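Local coordinates for neuraminidase (Bacteroides thetaiotaomicron, PDB 5MUL), which probably acts as a rhamnosidase-type glycoside hydrolase with a beta-propeller fold and binds beta-D-glucuronic acid, at residues 297-302 with 362-367; 311-316 with 345-350. All coordinates share one frame; numbering follows the deposited sequence. Where two conformers were deposited one is given.

Interaction 1: 297-302 with 362-367; sequences YRIVWN and ADVANG
The carbonyl oxygen just before Val364, the residue that presses on Trp301, is gripped by two backbone amides: Asp363 O accepts from Gly367 N at 2.8 Å and from Asn366 N at 3.2 Å. The Asp363 side chain closes an Asx turn that spans Val364, OD1 taking the N-H of the residue that follows, Ala365, at 3.0 Å from its N. Across the interface the contact is purely apolar. Val364 CG2 lies 3.7 Å from the centroid of the Trp301 six-membered ring, only 10° off its normal, a CH-pi contact over the face. Its sister methyl CG1 lies over the same face nearer the rim, by the CE2-NE1 bond, 3.7 Å from Trp301 CE2. CG2 stands anti to the backbone N (CG1 at chi1 65°), which also brings it 3.9 Å from Ile299 CG2 in one of the two conformers modelled for Ile299. Without the indole, as with an alanine here, both methyls of Val364 would probably face a gap, CG1 losing its aromatic partner. Strand 296-302 runs between strands 281-287 and 307-311; from the latter, Arg310 hydrogen-bonds Val364 O and Gly367 O, while Val364 also touches Tyr282 on 281-287. The loop joins strands 357-361 and 370-373 of the next propeller sheet.

Interaction 2: 311-316 with 345-350; sequences QVTDRK and YIFRDE
Arg315 and Asp349 form the polar half of an interface between two adjacent beta-propeller sheets: 311-316 leaves the outermost strand 307-311 of one, and 345-350 runs out of strand 342-347 of the other. The two backbones travel in nearly the same direction, Val312 level with Tyr345 and Arg315 with Asp349.

The ionic contact is a side-on, two-nitrogen salt bridge. Arg315 NE meets Asp349 OD2 at 2.7 Å and Arg315 NH2 meets Asp349 OD1 at 3.0 Å, the second bond nearly straight at 169°. Both oxygens lie close to the guanidinium plane and are met on their syn sides, but by nitrogens set somewhat out of the carboxylate plane, which is turned 21° from that of the guanidinium. A bend at chi3 (73°) in the arginine chain swings NE and NH2 round to the acid. Other partners fix the rotation of both groups: Arg315 NH1 donates to Thr317 O and Pro295 O, and Asp349 OD1 also accepts from Glu351 N. This pairing probably favours the ionised form of the carboxylate.

The apolar contacts lie at the strand end of the interface. Val312 CG1 sits over one face of Tyr345, 4.0 Å from the ring centroid in a CH-pi contact, and CG2 of the same valine reaches Tyr345 CE2 at 3.7 Å. The tyrosine hydroxyl is bound to Arg298 O. Thr313 CG2 approaches Phe347 obliquely, 3.8 Å from CZ.

Two waters complete the seam. One accepts from Arg315 NH2 and donates to Glu350 OE2 at 2.6 Å. The other donates to Asp349 OD2 at 2.7 Å and hydrogen-bonds Thr313 OG1 at 2.8 Å, giving OD2 a second partner besides Arg315 NE.

How the interactions relate
Both interactions join the same two neighbouring four-stranded antiparallel sheets of the propeller; the centres of the two interactions are about 14 Å apart. Along the chain the order is 297-302, 311-316, 345-350, 362-367, so interaction 2 falls wholly within the span bracketed by interaction 1. They also touch directly: the bond between Arg298 and the Tyr345 hydroxyl ties one to the other across the sheets, and Tyr297 O lies 2.9 Å from Val312 N, a probable bond that continues the pairing of strands 296-302 and 307-311 by one residue. The shared interface is apolar at interaction 1 and adds a salt bridge at interaction 2. Both lie away from the glucuronate pocket and are packing between propeller sheets.

Interaction 1: 297-302 with 362-367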
# COMPACT_ATOMS: atom_id res chain seq x y z
N TYR A 297 -11.58 -11.88 -6.76
CA TYR A 297 -10.89 -10.59 -6.85
C TYR A 297 -11.76 -9.58 -7.53
O TYR A 297 -12.49 -9.90 -8.48
CB TYR A 297 -9.58 -10.75 -7.61
CG TYR A 297 -8.46 -11.34 -6.82
CD1 TYR A 297 -7.83 -10.59 -5.82
CD2 TYR A 297 -7.98 -12.62 -7.06
CE1 TYR A 297 -6.77 -11.09 -5.12
CE2 TYR A 297 -6.91 -13.13 -6.36
CZ TYR A 297 -6.30 -12.36 -5.38
OH TYR A 297 -5.21 -12.86 -4.72
N ARG A 298 -11.69 -8.35 -7.07
CA ARG A 298 -12.51 -7.28 -7.56
C ARG A 298 -11.67 -6.03 -7.81
O ARG A 298 -10.65 -5.81 -7.13
CB ARG A 298 -13.57 -6.86 -6.52
CG ARG A 298 -14.32 -7.98 -5.81
CD ARG A 298 -15.43 -8.50 -6.66
NE ARG A 298 -16.06 -9.67 -6.03
CZ ARG A 298 -17.31 -10.07 -6.27
NH1 ARG A 298 -18.10 -9.36 -7.08
NH2 ARG A 298 -17.77 -11.16 -5.67
N ILE A 299 -12.15 -5.21 -8.72
CA ILE A 299 -11.67 -3.86 -8.93
C ILE A 299 -12.88 -2.94 -8.73
O ILE A 299 -13.96 -3.21 -9.27
CB ILE A 299 -10.98 -3.73 -10.31
CG1 ILE A 299 -10.38 -2.34 -10.47
CG2 ILE A 299 -11.91 -4.08 -11.48
CD1 ILE A 299 -9.10 -2.16 -9.68
N VAL A 300 -12.71 -1.90 -7.94
CA VAL A 300 -13.77 -0.93 -7.64
C VAL A 300 -13.25 0.42 -8.08
O VAL A 300 -12.14 0.80 -7.70
CB VAL A 300 -14.10 -0.92 -6.13
CG1 VAL A 300 -15.12 0.16 -5.81
CG2 VAL A 300 -14.58 -2.28 -5.68
N TRP A 301 -13.96 1.16 -8.89
CA TRP A 301 -13.45 2.42 -9.38
C TRP A 301 -14.54 3.43 -9.60
O TRP A 301 -15.73 3.05 -9.74
CB TRP A 301 -12.62 2.23 -10.67
CG TRP A 301 -13.43 2.02 -11.96
CD1 TRP A 301 -13.66 2.95 -12.93
CD2 TRP A 301 -14.06 0.80 -12.39
NE1 TRP A 301 -14.42 2.38 -13.94
CE2 TRP A 301 -14.66 1.07 -13.64
CE3 TRP A 301 -14.16 -0.48 -11.86
CZ2 TRP A 301 -15.39 0.07 -14.35
CZ3 TRP A 301 -14.88 -1.46 -12.55
CH2 TRP A 301 -15.48 -1.18 -13.78
N ASN A 302 -14.16 4.69 -9.60
CA ASN A 302 -15.09 5.78 -9.83
C ASN A 302 -14.60 6.49 -11.08
O ASN A 302 -13.43 6.85 -11.18
CB ASN A 302 -15.17 6.72 -8.63
CG ASN A 302 -16.25 7.79 -8.79
OD1 ASN A 302 -16.02 8.81 -9.43
ND2 ASN A 302 -17.41 7.55 -8.22
N ALA A 362 -7.12 -3.91 -21.11
CA ALA A 362 -6.88 -2.66 -21.80
C ALA A 362 -7.80 -1.52 -21.36
O ALA A 362 -7.50 -0.34 -21.54
CB ALA A 362 -7.03 -2.87 -23.31
N ASP A 363 -8.96 -1.88 -20.82
CA ASP A 363 -9.92 -0.88 -20.40
C ASP A 363 -10.86 -1.54 -19.41
O ASP A 363 -11.59 -2.47 -19.75
CB ASP A 363 -10.70 -0.35 -21.62
CG ASP A 363 -11.60 0.81 -21.28
OD1 ASP A 363 -12.03 0.97 -20.12
OD2 ASP A 363 -11.93 1.58 -22.22
N VAL A 364 -10.80 -1.07 -18.18
CA VAL A 364 -11.56 -1.65 -17.09
C VAL A 364 -13.07 -1.65 -17.37
O VAL A 364 -13.74 -2.57 -16.96
CB VAL A 364 -11.23 -0.96 -15.74
CG1 VAL A 364 -11.65 0.50 -15.72
CG2 VAL A 364 -11.80 -1.75 -14.56
N ALA A 365 -13.55 -0.64 -18.09
CA ALA A 365 -14.99 -0.53 -18.40
C ALA A 365 -15.47 -1.59 -19.39
O ALA A 365 -16.60 -2.07 -19.26
CB ALA A 365 -15.32 0.85 -18.91
N ASN A 366 -14.65 -1.95 -20.37
CA ASN A 366 -15.15 -2.83 -21.46
C ASN A 366 -14.29 -4.02 -21.88
O ASN A 366 -14.83 -4.94 -22.50
CB ASN A 366 -15.50 -1.98 -22.68
CG ASN A 366 -14.37 -1.09 -23.12
OD1 ASN A 366 -13.27 -1.57 -23.39
ND2 ASN A 366 -14.63 0.21 -23.17
N GLY A 367 -13.00 -4.02 -21.55
CA GLY A 367 -12.09 -5.03 -22.07
C GLY A 367 -12.04 -6.31 -21.27
O GLY A 367 -12.24 -6.30 -20.05

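Interaction 2: 311-316 with 345-350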
# COMPACT_ATOMS: atom_id res chain seq x y z
N GLN A 311 -15.55 -8.12 -11.34
CA GLN A 311 -14.82 -9.31 -10.96
C GLN A 311 -13.60 -9.45 -11.90
O GLN A 311 -13.68 -9.18 -13.10
CB GLN A 311 -15.77 -10.50 -11.12
CG GLN A 311 -15.31 -11.78 -10.49
CD GLN A 311 -16.37 -12.89 -10.54
OE1 GLN A 311 -16.12 -13.96 -11.13
NE2 GLN A 311 -17.53 -12.66 -9.91
N VAL A 312 -12.45 -9.85 -11.36
CA VAL A 312 -11.20 -9.83 -12.12
C VAL A 312 -10.79 -11.17 -12.67
O VAL A 312 -10.26 -11.23 -13.79
CB VAL A 312 -10.08 -9.21 -11.24
CG1 VAL A 312 -8.73 -9.22 -11.95
CG2 VAL A 312 -10.45 -7.79 -10.83
N THR A 313 -10.93 -12.21 -11.89
CA THR A 313 -10.63 -13.54 -12.36
C THR A 313 -11.88 -14.43 -12.15
O THR A 313 -12.93 -13.99 -11.69
CB THR A 313 -9.33 -14.07 -11.71
OG1 THR A 313 -9.56 -14.40 -10.33
CG2 THR A 313 -8.18 -13.05 -11.77
N ASP A 314 -11.74 -15.69 -12.52
CA ASP A 314 -12.83 -16.64 -12.54
C ASP A 314 -12.40 -17.80 -11.66
O ASP A 314 -11.99 -18.86 -12.13
CB ASP A 314 -13.08 -17.07 -14.00
CG ASP A 314 -14.19 -18.09 -14.13
OD1 ASP A 314 -15.17 -18.02 -13.37
OD2 ASP A 314 -14.07 -18.96 -15.02
N ARG A 315 -12.44 -17.56 -10.35
CA ARG A 315 -12.03 -18.56 -9.40
C ARG A 315 -13.15 -19.57 -9.23
O ARG A 315 -14.30 -19.23 -9.43
CB ARG A 315 -11.70 -17.93 -8.05
CG ARG A 315 -10.65 -16.84 -8.10
CD ARG A 315 -10.25 -16.37 -6.71
NE ARG A 315 -9.45 -17.35 -6.05
CZ ARG A 315 -9.84 -18.26 -5.16
NH1 ARG A 315 -11.10 -18.28 -4.69
NH2 ARG A 315 -8.96 -19.12 -4.71
N LYS A 316 -12.78 -20.80 -8.86
CA LYS A 316 -13.73 -21.88 -8.60
C LYS A 316 -13.65 -22.45 -7.17
O LYS A 316 -14.54 -23.18 -6.76
CB LYS A 316 -13.54 -23.05 -9.60
CG LYS A 316 -12.69 -22.77 -10.84
CD LYS A 316 -13.40 -21.92 -11.88
CE LYS A 316 -12.50 -21.64 -13.08
NZ LYS A 316 -12.28 -22.83 -13.95
N TYR A 345 -3.15 -5.92 -12.64
CA TYR A 345 -3.68 -6.30 -11.33
C TYR A 345 -2.86 -7.48 -10.86
O TYR A 345 -2.91 -8.54 -11.48
CB TYR A 345 -5.16 -6.63 -11.54
CG TYR A 345 -6.00 -6.83 -10.30
CD1 TYR A 345 -5.91 -7.99 -9.54
CD2 TYR A 345 -6.95 -5.89 -9.93
CE1 TYR A 345 -6.72 -8.20 -8.41
CE2 TYR A 345 -7.77 -6.09 -8.84
CZ TYR A 345 -7.64 -7.24 -8.08
OH TYR A 345 -8.44 -7.48 -6.97
N ILE A 346 -2.06 -7.31 -9.80
CA ILE A 346 -1.08 -8.30 -9.40
C ILE A 346 -1.62 -9.06 -8.21
O ILE A 346 -2.09 -8.45 -7.24
CB ILE A 346 0.28 -7.64 -9.04
CG1 ILE A 346 0.75 -6.71 -10.18
CG2 ILE A 346 1.30 -8.70 -8.71
CD1 ILE A 346 0.91 -7.40 -11.52
N PHE A 347 -1.54 -10.37 -8.25
CA PHE A 347 -2.09 -11.21 -7.21
C PHE A 347 -1.33 -12.52 -7.10
O PHE A 347 -0.31 -12.75 -7.81
CB PHE A 347 -3.59 -11.45 -7.46
CG PHE A 347 -3.90 -12.28 -8.68
CD1 PHE A 347 -3.85 -11.74 -9.97
CD2 PHE A 347 -4.29 -13.60 -8.53
CE1 PHE A 347 -4.16 -12.52 -11.09
CE2 PHE A 347 -4.57 -14.38 -9.64
CZ PHE A 347 -4.55 -13.84 -10.90
N ARG A 348 -1.76 -13.37 -6.17
CA ARG A 348 -1.19 -14.71 -5.99
C ARG A 348 -2.33 -15.59 -5.51
O ARG A 348 -3.07 -15.17 -4.62
CB ARG A 348 -0.03 -14.66 -5.01
CG ARG A 348 0.54 -16.00 -4.57
CD ARG A 348 -0.16 -16.61 -3.37
NE ARG A 348 -0.06 -15.77 -2.18
CZ ARG A 348 -0.81 -15.88 -1.08
NH1 ARG A 348 -1.76 -16.80 -0.99
NH2 ARG A 348 -0.61 -15.04 -0.09
N ASP A 349 -2.48 -16.78 -6.10
CA ASP A 349 -3.68 -17.62 -5.85
C ASP A 349 -3.28 -19.08 -5.90
O ASP A 349 -2.61 -19.52 -6.85
CB ASP A 349 -4.68 -17.31 -6.94
CG ASP A 349 -6.10 -17.87 -6.70
OD1 ASP A 349 -6.26 -18.90 -6.01
OD2 ASP A 349 -7.00 -17.22 -7.25
N GLU A 350 -3.73 -19.87 -4.92
CA GLU A 350 -3.49 -21.31 -4.92
C GLU A 350 -4.00 -21.98 -6.18
O GLU A 350 -3.41 -22.97 -6.62
CB GLU A 350 -4.11 -21.98 -3.68
CG GLU A 350 -5.63 -22.03 -3.66
CD GLU A 350 -6.17 -22.89 -2.53
OE1 GLU A 350 -5.36 -23.48 -1.76
OE2 GLU A 350 -7.42 -22.93 -2.41
O HOH W 1 -7.51 -16.26 -9.77
O HOH W 2 -9.24 -21.03 -2.57